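Local coordinates for protein SSD1 (Saccharomyces cerevisiae S288C, PDB 7AM1) that binds mRNA untranslated regions and represses translation as a non-enzymatic member of the RNase II family, a pseudonuclease of budding yeast, at residues A[872-876]-A[877-881]; A[171-175]-A[176-180]; A[669-672]-A[673-677]; A[660-663]-A[664-667]; A[623-626]-A[627-631]. All coordinates share one frame; numbering follows the deposited sequence.

Contact 1 of 5, residues A[872-876]-A[877-881]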
# COMPACT_ATOMS: atom_id res chain seq x y z
N THR A 872 -11.15 30.58 -16.87
CA THR A 872 -10.47 30.95 -18.10
C THR A 872 -10.60 32.44 -18.37
O THR A 872 -11.45 33.13 -17.80
CB THR A 872 -11.04 30.18 -19.30
OG1 THR A 872 -12.45 30.38 -19.38
CG2 THR A 872 -10.74 28.70 -19.19
N ARG A 873 -9.72 32.94 -19.24
CA ARG A 873 -9.82 34.31 -19.71
C ARG A 873 -9.00 34.48 -20.99
O ARG A 873 -8.02 33.77 -21.22
CB ARG A 873 -9.36 35.32 -18.66
CG ARG A 873 -7.91 35.21 -18.27
CD ARG A 873 -7.63 36.08 -17.05
NE ARG A 873 -6.21 36.43 -16.95
CZ ARG A 873 -5.31 35.71 -16.29
NH1 ARG A 873 -5.65 34.59 -15.67
NH2 ARG A 873 -4.04 36.11 -16.27
N ILE A 874 -9.43 35.44 -21.80
CA ILE A 874 -8.82 35.72 -23.10
C ILE A 874 -8.22 37.12 -23.02
O ILE A 874 -8.95 38.10 -22.87
CB ILE A 874 -9.84 35.61 -24.24
CG1 ILE A 874 -10.39 34.18 -24.30
CG2 ILE A 874 -9.21 36.02 -25.57
CD1 ILE A 874 -11.54 34.00 -25.26
N GLU A 875 -6.89 37.20 -23.13
CA GLU A 875 -6.18 38.48 -23.11
C GLU A 875 -5.54 38.65 -24.49
O GLU A 875 -4.46 38.13 -24.75
CB GLU A 875 -5.12 38.51 -22.01
CG GLU A 875 -5.62 38.10 -20.64
CD GLU A 875 -4.58 38.32 -19.55
OE1 GLU A 875 -3.37 38.22 -19.85
OE2 GLU A 875 -4.98 38.62 -18.41
N ASN A 876 -6.21 39.41 -25.36
CA ASN A 876 -5.76 39.53 -26.74
C ASN A 876 -5.59 38.11 -27.30
O ASN A 876 -6.59 37.39 -27.41
CB ASN A 876 -4.51 40.40 -26.82
CG ASN A 876 -4.86 41.89 -26.96
OD1 ASN A 876 -6.03 42.27 -26.85
ND2 ASN A 876 -3.85 42.74 -27.17
N ASP A 877 -4.39 37.69 -27.66
CA ASP A 877 -4.21 36.37 -28.25
C ASP A 877 -3.83 35.30 -27.23
O ASP A 877 -3.54 34.17 -27.62
CB ASP A 877 -3.17 36.42 -29.37
CG ASP A 877 -3.68 37.17 -30.59
OD1 ASP A 877 -4.81 36.89 -31.03
OD2 ASP A 877 -2.94 38.05 -31.10
N ASN A 878 -3.83 35.62 -25.94
CA ASN A 878 -3.58 34.63 -24.89
C ASN A 878 -4.89 34.00 -24.43
O ASN A 878 -5.83 34.71 -24.04
CB ASN A 878 -2.84 35.25 -23.71
CG ASN A 878 -1.36 35.49 -24.01
OD1 ASN A 878 -0.72 34.66 -24.65
ND2 ASN A 878 -0.83 36.60 -23.54
N TYR A 879 -4.95 32.67 -24.48
CA TYR A 879 -6.12 31.90 -24.06
C TYR A 879 -5.73 31.17 -22.77
O TYR A 879 -5.17 30.07 -22.79
CB TYR A 879 -6.55 30.94 -25.16
CG TYR A 879 -6.94 31.67 -26.43
CD1 TYR A 879 -5.97 32.04 -27.36
CD2 TYR A 879 -8.26 32.02 -26.69
CE1 TYR A 879 -6.32 32.73 -28.52
CE2 TYR A 879 -8.61 32.70 -27.85
CZ TYR A 879 -7.63 33.05 -28.75
OH TYR A 879 -7.97 33.73 -29.90
N ILE A 880 -6.05 31.80 -21.64
CA ILE A 880 -5.46 31.46 -20.35
C ILE A 880 -6.45 30.66 -19.51
O ILE A 880 -7.62 31.05 -19.37
CB ILE A 880 -5.03 32.73 -19.59
CG1 ILE A 880 -4.02 33.52 -20.43
CG2 ILE A 880 -4.46 32.37 -18.23
CD1 ILE A 880 -3.55 34.80 -19.78
N GLN A 881 -5.98 29.56 -18.93
CA GLN A 881 -6.70 28.81 -17.91
C GLN A 881 -5.89 28.85 -16.62
O GLN A 881 -4.68 28.58 -16.64
CB GLN A 881 -6.94 27.35 -18.33
CG GLN A 881 -7.73 26.55 -17.31
CD GLN A 881 -7.84 25.08 -17.66
OE1 GLN A 881 -7.21 24.61 -18.61
NE2 GLN A 881 -8.63 24.34 -16.89
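Arg873 and Ile880 face each other in a beta hairpin with a two-residue loop, strand 872-875 running back along strand 878-881 through a type II' turn from Glu875 to Asn878. Asn876 takes the positive phi of that turn and is poorly ordered. Two hydrogen-bonded pairs hold the ladder. Arg873 N donates to Ile880 O, and Ile880 N returns a bond to Arg873 O at 2.8 Å. Next to the turn, Asn878 N bonds to Glu875 O at 2.8 Å and Glu875 N to Asn878 O.

On one face of the hairpin, Arg873, Glu875, Asn878 and Ile880 gather. CG of Arg873 sits between its backbone N and carbonyl carbon (chi1 63°), and the chain then runs extended. This lays the guanidinium over Ile880, with CD1 of Ile880 on one face, toward the rim. NH1 of Arg873 comes 3.6 Å from CG2 of Ile880. At the guanidinium edge, Arg873 NE makes a nearly straight salt bridge to Glu875 OE2, 2.9 Å away. OE2 is approached from above the carboxylate plane. OE1 of the same Glu875 lies 3.4 Å from Ile880 CD1. NH1 of Arg873 pairs with another acid, Glu882, in a salt bridge.

On the other face, Ile874 CG1 meets Tyr879 CD2 obliquely at 3.9 Å. Phe912 packs edge-to-face on the Tyr879 ring. Strand 872-875 is the outermost of its antiparallel sheet; strand 878-884 lies between it and strand 777-782, where Gln881 OE1 bonds to Trp782 NE1.

Contact 2 of 5, residues A[171-175]-A[176-180]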
# COMPACT_ATOMS: atom_id res chain seq x y z
N LYS A 171 7.95 23.51 -19.53
CA LYS A 171 9.14 22.67 -19.63
C LYS A 171 8.85 21.43 -20.45
O LYS A 171 7.92 20.68 -20.14
CB LYS A 171 9.63 22.27 -18.24
CG LYS A 171 10.88 21.40 -18.25
N GLN A 172 9.65 21.20 -21.49
CA GLN A 172 9.57 19.97 -22.28
C GLN A 172 10.56 18.96 -21.70
O GLN A 172 11.78 19.17 -21.74
CB GLN A 172 9.87 20.23 -23.75
CG GLN A 172 9.66 19.01 -24.63
CD GLN A 172 10.21 19.18 -26.03
OE1 GLN A 172 11.15 19.94 -26.25
NE2 GLN A 172 9.63 18.46 -26.98
N ARG A 173 10.04 17.87 -21.16
CA ARG A 173 10.90 16.82 -20.64
C ARG A 173 11.58 16.09 -21.79
O ARG A 173 10.97 15.89 -22.84
CB ARG A 173 10.10 15.83 -19.80
CG ARG A 173 9.56 16.40 -18.50
CD ARG A 173 8.53 15.48 -17.89
NE ARG A 173 7.38 15.35 -18.79
CZ ARG A 173 6.49 14.37 -18.73
NH1 ARG A 173 5.49 14.35 -19.60
NH2 ARG A 173 6.57 13.42 -17.81
N PRO A 174 12.83 15.66 -21.62
CA PRO A 174 13.47 14.84 -22.66
C PRO A 174 12.71 13.53 -22.86
O PRO A 174 11.98 13.07 -21.98
CB PRO A 174 14.88 14.58 -22.10
CG PRO A 174 15.09 15.61 -21.06
CD PRO A 174 13.74 15.90 -20.48
N THR A 175 12.90 12.93 -24.03
CA THR A 175 12.17 11.71 -24.37
C THR A 175 12.32 10.65 -23.28
O THR A 175 11.34 10.03 -22.87
CB THR A 175 12.65 11.18 -25.72
OG1 THR A 175 12.33 12.13 -26.74
CG2 THR A 175 12.00 9.84 -26.05
N GLN A 176 13.55 10.42 -22.82
CA GLN A 176 13.77 9.38 -21.81
C GLN A 176 13.04 9.70 -20.51
O GLN A 176 12.46 8.81 -19.88
CB GLN A 176 15.28 9.22 -21.55
CG GLN A 176 15.65 8.11 -20.58
CD GLN A 176 15.17 6.75 -21.04
OE1 GLN A 176 14.54 6.01 -20.28
NE2 GLN A 176 15.48 6.40 -22.28
N LYS A 177 13.06 10.96 -20.10
CA LYS A 177 12.39 11.35 -18.86
C LYS A 177 10.88 11.17 -18.99
O LYS A 177 10.23 10.62 -18.10
CB LYS A 177 12.75 12.79 -18.52
CG LYS A 177 12.10 13.31 -17.24
CD LYS A 177 12.39 12.37 -16.08
CE LYS A 177 11.96 12.96 -14.75
NZ LYS A 177 12.21 12.00 -13.64
N LYS A 178 10.31 11.65 -20.10
CA LYS A 178 8.90 11.43 -20.38
C LYS A 178 8.56 9.94 -20.33
O LYS A 178 7.59 9.53 -19.70
CB LYS A 178 8.55 12.04 -21.74
CG LYS A 178 7.10 11.88 -22.15
CD LYS A 178 6.79 12.68 -23.42
CE LYS A 178 6.58 14.16 -23.12
NZ LYS A 178 5.97 14.89 -24.27
N ASN A 179 9.39 9.11 -20.97
CA ASN A 179 9.14 7.67 -20.98
C ASN A 179 9.15 7.10 -19.57
O ASN A 179 8.25 6.33 -19.20
CB ASN A 179 10.18 6.96 -21.84
CG ASN A 179 9.98 7.18 -23.31
OD1 ASN A 179 9.05 7.88 -23.73
ND2 ASN A 179 10.85 6.59 -24.11
N ASP A 180 10.16 7.46 -18.78
CA ASP A 180 10.25 6.94 -17.41
C ASP A 180 9.08 7.42 -16.57
O ASP A 180 8.53 6.65 -15.77
CB ASP A 180 11.57 7.37 -16.77
CG ASP A 180 12.77 6.67 -17.37
OD1 ASP A 180 12.59 5.67 -18.11
OD2 ASP A 180 13.91 7.11 -17.10
O HOH W 1 4.91 11.38 -18.69
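Arg173 folds its side chain back against the first turn of helix 175-186, at the end of the loop that leads there from strand 167-168. Its CB lies 4.1 Å from CG of Lys177, and its CG stays close to the same carbon. The two side chains cross at about a right angle. A bend at chi3 (-62°) then turns the guanidinium over Lys178. NE makes a salt bridge to Asp762 OD2. CA of Lys178 sits over one face of the group, toward its rim. NH1 of Arg173 touches CE of Lys178 at 3.7 Å. NH2 of Arg173 pairs with Asp181 OD2 and donates to a water 2.8 Å away, which gives a weak bond to Lys178 O.

Pro174 holds the N-cap position. Its carbonyl O receives Lys178 N at 2.9 Å, and its ring CD packs on CB of Lys177, 3.8 Å away. One residue on, Asn179 N bonds to Thr175 O.

NH1 of Arg173 runs 4.7 Å from NZ of Lys178, which itself pairs with Asp795 and Glu796. The like charges are therefore probably well compensated, so the guanidinium of Arg173 can lie on the aliphatic part of Lys178, while the Arg173 methylenes pack on Lys177.

Contact 3 of 5, residues A[669-672]-A[673-677]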
# COMPACT_ATOMS: atom_id res chain seq x y z
N ASP A 669 1.49 -13.06 13.91
CA ASP A 669 0.53 -13.36 14.96
C ASP A 669 0.79 -14.72 15.60
O ASP A 669 0.50 -14.91 16.79
CB ASP A 669 -0.89 -13.31 14.39
CG ASP A 669 -1.29 -11.92 13.93
OD1 ASP A 669 -0.50 -11.30 13.18
OD2 ASP A 669 -2.38 -11.44 14.30
N HIS A 670 1.33 -15.67 14.84
CA HIS A 670 1.68 -16.96 15.42
C HIS A 670 2.72 -16.79 16.52
O HIS A 670 2.58 -17.35 17.61
CB HIS A 670 2.21 -17.92 14.35
CG HIS A 670 1.16 -18.40 13.40
ND1 HIS A 670 1.08 -19.71 12.97
CD2 HIS A 670 0.14 -17.74 12.79
CE1 HIS A 670 0.06 -19.84 12.14
NE2 HIS A 670 -0.53 -18.66 12.01
N VAL A 671 3.77 -16.02 16.24
CA VAL A 671 4.78 -15.75 17.26
C VAL A 671 4.15 -15.06 18.46
O VAL A 671 4.40 -15.42 19.61
CB VAL A 671 5.92 -14.90 16.66
CG1 VAL A 671 6.99 -14.63 17.71
CG2 VAL A 671 6.52 -15.58 15.43
N VAL A 672 3.32 -14.05 18.20
CA VAL A 672 2.65 -13.34 19.29
C VAL A 672 1.76 -14.28 20.09
O VAL A 672 1.71 -14.20 21.32
CB VAL A 672 1.86 -12.14 18.73
CG1 VAL A 672 0.99 -11.51 19.82
CG2 VAL A 672 2.81 -11.11 18.12
N HIS A 673 1.04 -15.17 19.41
CA HIS A 673 0.18 -16.10 20.13
C HIS A 673 0.99 -17.02 21.03
O HIS A 673 0.61 -17.27 22.19
CB HIS A 673 -0.65 -16.93 19.14
CG HIS A 673 -1.83 -16.20 18.59
ND1 HIS A 673 -2.98 -16.85 18.20
CD2 HIS A 673 -2.05 -14.89 18.36
CE1 HIS A 673 -3.86 -15.97 17.76
NE2 HIS A 673 -3.31 -14.77 17.84
N ARG A 674 2.12 -17.53 20.54
CA ARG A 674 2.96 -18.38 21.38
C ARG A 674 3.56 -17.60 22.53
O ARG A 674 3.70 -18.13 23.64
CB ARG A 674 4.04 -19.04 20.52
CG ARG A 674 3.48 -19.97 19.46
CD ARG A 674 4.52 -20.90 18.87
NE ARG A 674 3.90 -22.02 18.16
CZ ARG A 674 3.69 -22.06 16.84
NH1 ARG A 674 4.06 -21.06 16.06
NH2 ARG A 674 3.12 -23.13 16.31
N GLN A 675 3.89 -16.33 22.31
CA GLN A 675 4.37 -15.49 23.40
C GLN A 675 3.28 -15.25 24.43
O GLN A 675 3.55 -15.28 25.64
CB GLN A 675 4.89 -14.16 22.84
CG GLN A 675 6.21 -14.30 22.10
CD GLN A 675 6.83 -12.98 21.72
OE1 GLN A 675 6.19 -11.93 21.80
NE2 GLN A 675 8.09 -13.02 21.28
N LEU A 676 2.05 -15.01 23.99
CA LEU A 676 0.96 -14.78 24.94
C LEU A 676 0.69 -16.02 25.78
O LEU A 676 0.48 -15.92 26.99
CB LEU A 676 -0.30 -14.35 24.20
CG LEU A 676 -1.53 -14.09 25.10
CD1 LEU A 676 -1.24 -12.97 26.09
CD2 LEU A 676 -2.75 -13.78 24.26
N LYS A 677 0.70 -17.20 25.15
CA LYS A 677 0.44 -18.42 25.90
C LYS A 677 1.50 -18.64 26.97
O LYS A 677 1.17 -19.06 28.09
CB LYS A 677 0.39 -19.61 24.95
CG LYS A 677 -0.79 -19.58 24.00
CD LYS A 677 -0.95 -20.92 23.32
CE LYS A 677 -1.89 -20.82 22.15
NZ LYS A 677 -1.86 -22.07 21.35
O HOH W 2 2.89 -21.61 13.93
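His670 and Arg674 both turn CG away from their carbonyl carbons (chi1 -71° and -63°), and the Arg674 chain continues extended from CG to NE. This carries the guanidinium back along the helix to the imidazole. Arg674 NH1 lies 4.0 Å from CB of His670. A water joins the two groups: it sits in the ring plane at the edge, 2.8 Å from ND1 of His670, and accepts from NH1 of Arg674. NE2 of His670 bonds to Pro663 O, and NH2 of Arg674 to Ile403 O.

These residues lie on helix 668-681 of the RNB domain, the catalytic module of active RNase II relatives and part of a pseudonuclease here. Its backbone bonds run four residues back, as in His673 N to Asp669 O at 2.7 Å. The His673 ring comes close to that carbonyl, CD2 of His673 3.0 Å from Asp669 O, at an oblique angle. Its far nitrogen, NE2, bonds to Phe660 O.

Val671 and Gln675 lie side by side and point the same way, one turn apart, with CG1 of Val671 4.1 Å from NE2 of Gln675. Helix 689-725 packs on both residues through Leu692. The buried amide of Gln675 is held at both ends, OE1 by Leu573 N and NE2 by Tyr685 OH. Val672 packs on Val560 of helix 544-568.

Contact 4 of 5, residues A[660-663]-A[664-667]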
# COMPACT_ATOMS: atom_id res chain seq x y z
N PHE A 660 -2.13 -9.58 16.70
CA PHE A 660 -2.68 -10.74 17.38
C PHE A 660 -3.98 -11.24 16.77
O PHE A 660 -4.28 -12.43 16.92
CB PHE A 660 -2.89 -10.40 18.87
CG PHE A 660 -3.84 -11.31 19.62
CD1 PHE A 660 -3.37 -12.42 20.30
CD2 PHE A 660 -5.19 -11.01 19.69
CE1 PHE A 660 -4.24 -13.24 21.01
CE2 PHE A 660 -6.07 -11.82 20.40
CZ PHE A 660 -5.59 -12.94 21.06
N THR A 661 -4.70 -10.40 16.02
CA THR A 661 -6.09 -10.66 15.66
C THR A 661 -6.28 -11.37 14.31
O THR A 661 -7.43 -11.57 13.91
CB THR A 661 -6.89 -9.34 15.63
OG1 THR A 661 -6.14 -8.33 14.92
CG2 THR A 661 -7.20 -8.84 17.04
N ALA A 662 -5.21 -11.74 13.61
CA ALA A 662 -5.35 -12.33 12.27
C ALA A 662 -4.32 -13.44 12.05
O ALA A 662 -3.53 -13.41 11.10
CB ALA A 662 -5.23 -11.25 11.20
N PRO A 663 -4.33 -14.47 12.91
CA PRO A 663 -3.37 -15.57 12.74
C PRO A 663 -3.61 -16.43 11.51
O PRO A 663 -2.70 -17.17 11.11
CB PRO A 663 -3.55 -16.39 14.02
CG PRO A 663 -4.99 -16.16 14.38
CD PRO A 663 -5.23 -14.70 14.05
N MET A 664 -4.79 -16.37 10.89
CA MET A 664 -5.03 -17.16 9.69
C MET A 664 -4.38 -16.56 8.45
O MET A 664 -4.31 -17.24 7.42
CB MET A 664 -6.53 -17.32 9.44
CG MET A 664 -7.28 -18.04 10.56
SD MET A 664 -6.72 -19.74 10.80
CE MET A 664 -7.61 -20.59 9.49
N ARG A 665 -3.92 -15.30 8.51
CA ARG A 665 -3.30 -14.66 7.35
C ARG A 665 -1.97 -13.98 7.64
O ARG A 665 -1.31 -13.55 6.69
CB ARG A 665 -4.26 -13.63 6.73
CG ARG A 665 -4.87 -12.63 7.71
CD ARG A 665 -5.76 -11.64 6.97
NE ARG A 665 -6.26 -10.57 7.82
CZ ARG A 665 -5.61 -9.43 8.07
NH1 ARG A 665 -4.40 -9.22 7.56
NH2 ARG A 665 -6.16 -8.51 8.85
N ARG A 666 -1.55 -13.87 8.90
CA ARG A 666 -0.29 -13.26 9.28
C ARG A 666 0.50 -14.21 10.16
O ARG A 666 -0.00 -14.66 11.20
CB ARG A 666 -0.51 -11.94 10.02
CG ARG A 666 -1.37 -10.94 9.28
CD ARG A 666 -1.32 -9.57 9.98
NE ARG A 666 -1.82 -9.65 11.36
CZ ARG A 666 -2.74 -8.84 11.89
NH1 ARG A 666 -3.28 -7.87 11.16
NH2 ARG A 666 -3.11 -9.00 13.15
N TYR A 667 1.74 -14.51 9.77
CA TYR A 667 2.55 -15.40 10.60
C TYR A 667 3.08 -14.70 11.85
O TYR A 667 3.32 -15.37 12.86
CB TYR A 667 3.74 -15.96 9.81
CG TYR A 667 4.47 -17.02 10.61
CD1 TYR A 667 4.02 -18.33 10.62
CD2 TYR A 667 5.57 -16.69 11.39
CE1 TYR A 667 4.67 -19.30 11.36
CE2 TYR A 667 6.22 -17.65 12.14
CZ TYR A 667 5.77 -18.95 12.12
OH TYR A 667 6.42 -19.90 12.87
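The guanidinium groups of Arg665 and Arg666 each have the methyl of Ala662 on one face. Over Arg666 the methyl is central, with CB of Ala662 3.5 Å from CZ of Arg666. Over Arg665 it is offset toward the rim, and Ala662 CB stands 3.6 Å from Arg665 NE. At the edge of the Arg666 group, NH2 runs beside the backbone N of Thr661, 3.6 Å away and near the plane.

The two arginines reach the methyl by different routes. Arg665 starts from a chi1 of 50°, tucked against its own main chain, and then runs extended. Arg666 instead bends at chi3 (-60°).

The segment belongs to the long loop between strand 635-638 and helix 668-681 in the RNB domain. A tight turn shapes it, in which Ala662 O accepts two backbone bonds. Arg666 N comes nearly in line with the carbonyl, 3.0 Å from Ala662 O, though the N-H itself points off the oxygen (136°). Arg665 N is 3.2 Å from the same oxygen and sits well above the carbonyl plane.

Both cationic groups are buried, and acids meet them. Asp530 OD2 takes salt bridges from Arg665 NH2 and Arg666 NH1. Asp669 OD2 pairs with Arg666 NH2 and also receives Ala662 N. This carboxylate thus ties the turn to the start of helix 668-681. Thr661 OG1 bonds to Asn557 ND2 on helix 544-568, and Phe660 packs against the same helix through Val556 and Val560.

Contact 5 of 5, residues A[623-626]-A[627-631]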
# COMPACT_ATOMS: atom_id res chain seq x y z
N ILE A 623 -5.93 15.76 1.56
CA ILE A 623 -4.95 15.99 2.62
C ILE A 623 -4.47 14.66 3.20
O ILE A 623 -3.29 14.51 3.54
CB ILE A 623 -5.55 16.91 3.70
CG1 ILE A 623 -5.74 18.31 3.08
CG2 ILE A 623 -4.65 16.95 4.95
CD1 ILE A 623 -6.21 19.38 4.05
N GLU A 624 -5.36 13.66 3.29
CA GLU A 624 -4.91 12.35 3.73
C GLU A 624 -3.88 11.77 2.76
O GLU A 624 -2.88 11.17 3.18
CB GLU A 624 -6.09 11.38 3.88
CG GLU A 624 -5.67 10.04 4.49
CD GLU A 624 -6.79 9.01 4.49
OE1 GLU A 624 -7.92 9.33 4.07
OE2 GLU A 624 -6.52 7.86 4.90
N ILE A 625 -4.12 11.93 1.45
CA ILE A 625 -3.15 11.45 0.47
C ILE A 625 -1.79 12.09 0.73
O ILE A 625 -0.76 11.40 0.78
CB ILE A 625 -3.64 11.72 -0.97
CG1 ILE A 625 -4.81 10.79 -1.32
CG2 ILE A 625 -2.50 11.54 -1.97
CD1 ILE A 625 -5.56 11.18 -2.59
N LEU A 626 -1.77 13.41 0.94
CA LEU A 626 -0.51 14.10 1.21
C LEU A 626 0.15 13.56 2.48
O LEU A 626 1.37 13.34 2.50
CB LEU A 626 -0.76 15.60 1.34
CG LEU A 626 -1.30 16.30 0.08
CD1 LEU A 626 -1.54 17.78 0.36
CD2 LEU A 626 -0.35 16.13 -1.09
N LEU A 627 -0.63 13.35 3.54
CA LEU A 627 -0.08 12.81 4.77
C LEU A 627 0.47 11.41 4.56
O LEU A 627 1.58 11.09 5.01
CB LEU A 627 -1.15 12.82 5.86
CG LEU A 627 -0.76 12.23 7.21
CD1 LEU A 627 0.44 12.96 7.78
CD2 LEU A 627 -1.93 12.28 8.17
N PHE A 628 -0.28 10.57 3.85
CA PHE A 628 0.11 9.19 3.62
C PHE A 628 1.48 9.09 2.97
O PHE A 628 2.25 8.16 3.26
CB PHE A 628 -0.97 8.52 2.76
CG PHE A 628 -0.63 7.14 2.30
CD1 PHE A 628 -0.72 6.06 3.16
CD2 PHE A 628 -0.27 6.91 0.98
CE1 PHE A 628 -0.42 4.79 2.72
CE2 PHE A 628 0.03 5.64 0.54
CZ PHE A 628 -0.05 4.58 1.41
N LYS A 629 1.83 10.07 2.12
CA LYS A 629 3.09 10.02 1.39
C LYS A 629 4.29 10.27 2.28
O LYS A 629 5.41 9.91 1.89
CB LYS A 629 3.12 11.09 0.31
CG LYS A 629 2.14 10.94 -0.79
CD LYS A 629 2.36 12.07 -1.78
CE LYS A 629 1.34 12.06 -2.88
NZ LYS A 629 1.86 12.80 -4.03
N THR A 630 4.11 10.85 3.46
CA THR A 630 5.24 11.20 4.30
C THR A 630 5.69 10.04 5.19
O THR A 630 6.67 10.20 5.92
CB THR A 630 4.89 12.40 5.18
OG1 THR A 630 3.89 12.03 6.14
CG2 THR A 630 4.37 13.55 4.33
N MET A 631 5.02 8.90 5.12
CA MET A 631 5.25 7.86 6.11
C MET A 631 5.52 6.50 5.48
O MET A 631 4.85 6.12 4.51
CB MET A 631 4.05 7.73 7.04
CG MET A 631 4.06 8.73 8.15
SD MET A 631 2.71 8.46 9.30
CE MET A 631 1.32 8.97 8.29
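Residues 623-628 lie near the C-terminal end of helix 617-629 in the RNB domain, with Leu627 N bonded to Ile623 O at 2.9 Å and Phe628 N to Glu624 O at 2.8 Å. The pattern slackens at Lys629. Its N lies 3.2 Å from Ile625 O and makes a second, weak bond to Leu626 O.

Lys629 and Ile625 carry the side-chain contact. The lysine chain is extended beyond CG and crosses Ile625 at a slant, so that CE of Lys629 comes 4.0 Å from CG2 of Ile625. CG of Lys629 rests 3.3 Å from the carbonyl O of Ile625. The amine goes on to a salt bridge with Glu756.

Beyond it, Thr630 folds back on the preceding turn. A chi1 of 68° swings the hydroxyl back over the main chain, where OG1 donates to Leu627 O at 2.7 Å, in plane and on a lone pair. Thr630 N reaches the same oxygen, so two bonds grip it. The methyl CG2 of Thr630 lies 3.5 Å from Leu626 O.

Helix 582-595 packs on Ile623, Leu626 and Leu627, helix 523-529 on Ile625 and Phe628, and Leu739 of strand 732-741 on Ile625 and Leu626.

Along the chain the order is contact 2, contact 5, contact 4, contact 3, contact 1. Contacts 3, 4 and 5 fall in the RNB domain. Contacts 3 and 4 have centres about 10 Å apart and touch where two histidines of the helix meet backbone carbonyls of the loop, so the loop packs directly against helix 668-681. Contact 5 is nearest the chain's centre, its own centre about 27 Å from that of contact 4. Contacts 1 and 2 lie on the opposite side of the chain's centre from contacts 3 and 4, about 27 Å apart between centres. Strand 167-168, just before contact 2, shares a sheet with the hairpin of contact 1, so distant parts of the sequence build that side together.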